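PDB 4JZA: uncharacterized protein from Legionella longbeachae NSW150, which probably acts as a phosphoinositide phosphatase that removes the 3-phosphate from phosphatidylinositol 3-phosphate, in lipid metabolism at the pathogen-host interface. Local coordinates for residues G210-S213 with Y214-I218; G258-V261 with H262-E265. All blocks are in the same frame, centred on the assembly; numbering follows the deposited sequence.

Contact 1 of 2, residues G210-S213 with Y214-I218; sequences GVTS and YLEVI
Thr212 N donates to Glu216 OE1 over 2.9 Å, an almost straight bond (171°). Ser213 OG accepts from Glu216 N at 3.0 Å. Together these bonds make an N-terminal helix cap: Ser213 is the N-cap of helix 214-234, and Glu216, three residues on, turns its carboxylate back over the incoming loop. In a classical capping box that carboxylate would take the amide of the N-cap residue; here it reaches one residue further back, to Thr212. OE1 is met from above the carboxylate plane, 45° out of it. Thr212 OG1 adds only a weak bond to the same oxygen, at 3.5 Å.

Two torsions set this up. In Ser213, chi1 of 79° swings OG toward the helix start and the amide of Glu216, and Glu216 runs out extended beyond CG, long enough to bring its acid alongside Thr212. Val217 N to Ser213 O, at 3.0 Å, is the first regular helical bond, so Ser213 serves the helix with both its side chain and its carbonyl.

Away from this polar side, Tyr214 points its ring off the cap toward Trp297, Ala300 and helix 293-296, and its OH bonds to Leu288 O. Val217 is also buried and touches Thr301. The cap thus ties the loop after helix 198-206 to a helix start packed against the end of helix 274-288 and the residues after it. On the apolar side, Val211 and Val217 cross at about a right angle, with Val211 CG1 resting 3.8 Å from Val217 CG2.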
# COMPACT_ATOMS: atom_id res chain seq x y z
N GLY A 210 16.73 -22.21 25.43
CA GLY A 210 16.91 -23.00 26.65
C GLY A 210 15.72 -22.97 27.61
O GLY A 210 15.60 -23.83 28.49
N VAL A 211 14.83 -21.98 27.44
CA VAL A 211 13.63 -21.82 28.27
C VAL A 211 12.45 -22.46 27.57
O VAL A 211 11.91 -21.87 26.67
CB VAL A 211 13.35 -20.33 28.52
CG1 VAL A 211 12.10 -20.15 29.34
CG2 VAL A 211 14.51 -19.66 29.23
N THR A 212 12.05 -23.67 27.99
CA THR A 212 11.19 -24.56 27.20
C THR A 212 9.78 -24.73 27.77
O THR A 212 9.00 -25.59 27.30
CB THR A 212 11.78 -26.00 27.12
OG1 THR A 212 11.58 -26.67 28.37
CG2 THR A 212 13.29 -26.02 26.80
N SER A 213 9.43 -23.96 28.80
CA SER A 213 8.08 -24.08 29.34
C SER A 213 7.69 -22.84 30.10
O SER A 213 8.55 -22.03 30.45
CB SER A 213 7.98 -25.29 30.28
OG SER A 213 8.54 -24.95 31.54
N TYR A 214 6.39 -22.72 30.37
CA TYR A 214 5.87 -21.53 31.03
C TYR A 214 6.40 -21.51 32.49
O TYR A 214 6.87 -20.49 33.00
CB TYR A 214 4.35 -21.45 30.91
CG TYR A 214 3.88 -20.04 31.21
CD1 TYR A 214 4.17 -18.99 30.35
CD2 TYR A 214 3.24 -19.73 32.40
CE1 TYR A 214 3.81 -17.69 30.65
CE2 TYR A 214 2.87 -18.43 32.71
CZ TYR A 214 3.16 -17.43 31.83
OH TYR A 214 2.82 -16.16 32.15
N LEU A 215 6.43 -22.67 33.14
CA LEU A 215 7.15 -22.80 34.40
C LEU A 215 8.60 -22.28 34.34
O LEU A 215 9.03 -21.54 35.21
CB LEU A 215 7.10 -24.26 34.88
CG LEU A 215 5.71 -24.72 35.36
CD1 LEU A 215 5.61 -26.23 35.65
CD2 LEU A 215 5.32 -23.91 36.59
N GLU A 216 9.34 -22.62 33.31
CA GLU A 216 10.69 -22.07 33.19
C GLU A 216 10.70 -20.56 32.96
O GLU A 216 11.65 -19.86 33.35
CB GLU A 216 11.52 -22.84 32.15
CG GLU A 216 12.03 -24.20 32.65
CD GLU A 216 12.75 -25.04 31.59
OE1 GLU A 216 13.22 -24.52 30.53
OE2 GLU A 216 12.87 -26.26 31.85
N VAL A 217 9.64 -20.02 32.37
CA VAL A 217 9.56 -18.56 32.22
C VAL A 217 9.42 -17.85 33.56
O VAL A 217 10.18 -16.94 33.86
CB VAL A 217 8.41 -18.13 31.30
CG1 VAL A 217 8.26 -16.61 31.28
CG2 VAL A 217 8.67 -18.66 29.90
N ILE A 218 8.47 -18.30 34.39
CA ILE A 218 8.28 -17.70 35.71
C ILE A 218 9.57 -17.71 36.52
O ILE A 218 9.94 -16.69 37.09
CB ILE A 218 7.20 -18.43 36.51
CG1 ILE A 218 5.85 -18.29 35.79
CG2 ILE A 218 7.12 -17.89 37.95
CD1 ILE A 218 4.87 -19.41 36.05

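Contact 2 of 2, residues G258-V261 with H262-E265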
# COMPACT_ATOMS: atom_id res chain seq x y z
N GLY A 258 26.37 -10.07 30.34
CA GLY A 258 26.16 -11.48 30.71
C GLY A 258 24.71 -11.91 31.01
O GLY A 258 24.46 -13.08 31.34
N LEU A 259 23.78 -10.95 30.91
CA LEU A 259 22.33 -11.23 30.90
C LEU A 259 21.95 -11.97 29.65
O LEU A 259 22.44 -11.65 28.57
CB LEU A 259 21.52 -9.95 30.89
CG LEU A 259 21.53 -9.12 32.16
CD1 LEU A 259 20.54 -7.97 32.03
CD2 LEU A 259 21.21 -9.99 33.36
N SER A 260 21.05 -12.94 29.77
CA SER A 260 20.62 -13.67 28.59
C SER A 260 19.98 -12.70 27.58
O SER A 260 19.59 -11.57 27.92
CB SER A 260 19.65 -14.79 28.97
OG SER A 260 18.44 -14.26 29.47
N VAL A 261 19.89 -13.15 26.34
CA VAL A 261 19.47 -12.30 25.26
C VAL A 261 18.24 -11.49 25.68
O VAL A 261 18.23 -10.26 25.65
CB VAL A 261 19.16 -13.13 23.99
CG1 VAL A 261 18.85 -12.21 22.82
CG2 VAL A 261 20.33 -14.06 23.63
N HIS A 262 17.20 -12.19 26.08
CA HIS A 262 15.90 -11.58 26.43
C HIS A 262 15.92 -10.63 27.64
O HIS A 262 15.27 -9.58 27.63
CB HIS A 262 14.80 -12.66 26.62
CG HIS A 262 15.15 -13.73 27.62
ND1 HIS A 262 15.84 -14.87 27.27
CD2 HIS A 262 14.89 -13.85 28.94
CE1 HIS A 262 16.01 -15.63 28.33
NE2 HIS A 262 15.44 -15.03 29.36
N GLN A 263 16.64 -10.99 28.70
CA GLN A 263 16.78 -10.07 29.83
C GLN A 263 17.49 -8.82 29.35
O GLN A 263 17.13 -7.71 29.73
CB GLN A 263 17.54 -10.73 30.99
CG GLN A 263 16.71 -11.76 31.77
CD GLN A 263 17.57 -12.85 32.36
OE1 GLN A 263 18.24 -13.57 31.64
NE2 GLN A 263 17.56 -12.97 33.65
N ARG A 264 18.46 -9.02 28.46
CA ARG A 264 19.25 -7.93 27.90
C ARG A 264 18.34 -6.93 27.14
O ARG A 264 18.38 -5.72 27.39
CB ARG A 264 20.39 -8.47 26.98
CG ARG A 264 21.54 -7.48 26.76
CD ARG A 264 22.68 -7.84 25.83
NE ARG A 264 23.06 -9.25 25.87
CZ ARG A 264 23.08 -10.06 24.80
NH1 ARG A 264 22.76 -9.58 23.58
NH2 ARG A 264 23.43 -11.34 24.94
N GLU A 265 17.53 -7.43 26.22
CA GLU A 265 16.74 -6.55 25.38
C GLU A 265 15.63 -5.87 26.19
O GLU A 265 15.25 -4.75 25.90
CB GLU A 265 16.19 -7.32 24.15
CG GLU A 265 17.27 -7.77 23.15
CD GLU A 265 18.29 -6.67 22.81
OE1 GLU A 265 17.88 -5.54 22.47
OE2 GLU A 265 19.51 -6.93 22.90
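Ser260 OG lies over one face of the His262 imidazole, displaced from the ring centre toward the rim. The place of OG is as uncertain as that of Gln263 OE1, because the two are modelled too close together. The histidine's first torsion (chi1 55°) folds its ring back toward Ser260, two residues before it. Both ring nitrogens are employed elsewhere: ND1 with the amide of Asp208, which implies that it accepts, and NE2 with Asp220 OD2, where it is then probably the donor. Tyr203 meets the ring edge-to-face, and these three contacts fix the rotation of the imidazole.

Ser260 is the N-cap of helix 261-270, yet its side chain makes no capping bond. The reciprocal half of a capping box is at best weak and doubtful: Ser260 N to Gln263 OE1 measures 3.4 Å at 135°. The backbone does the reliable work, with Arg264 N to Ser260 O at 2.8 Å and Glu265 N to Val261 O at 3.0 Å.

Arg264 turns back on the loop instead. Its chain bends at chi3 (-36°) and lays the guanidinium back along the loop, so that Val261 CA lies over one face, 4.1 Å from NH2, while NE stands 3.7 Å from Leu259 O. Glu265 OE1 makes a salt bridge with Arg268 NE. Leu259 aims its CB at the helix and packs it 4.1 Å from Gln263 CB; these two buried residues both press on Phe224 of helix 214-234.

Both contacts are helix starts in the same helical part of the chain, within the phosphoinositide phosphatase insertion range, one with a side-chain cap, the other held chiefly by backbone bonds. Their centres are 15 Å apart; the nearest atoms come to about 4 Å without touching. Asp208 and Asp220, flanking contact 1 in sequence, tie the two together at His262 of contact 2, Asp208 through its backbone N and Asp220 through its carboxylate, while Asp208 also makes a weak bond to Gly210 N. The contacts lie about 39 and 36 Å from the centre of the chain, on the same side. Both are packing within the insertion region, separate in sequence from the probable CX5R phosphatase loop that follows strand 545-549.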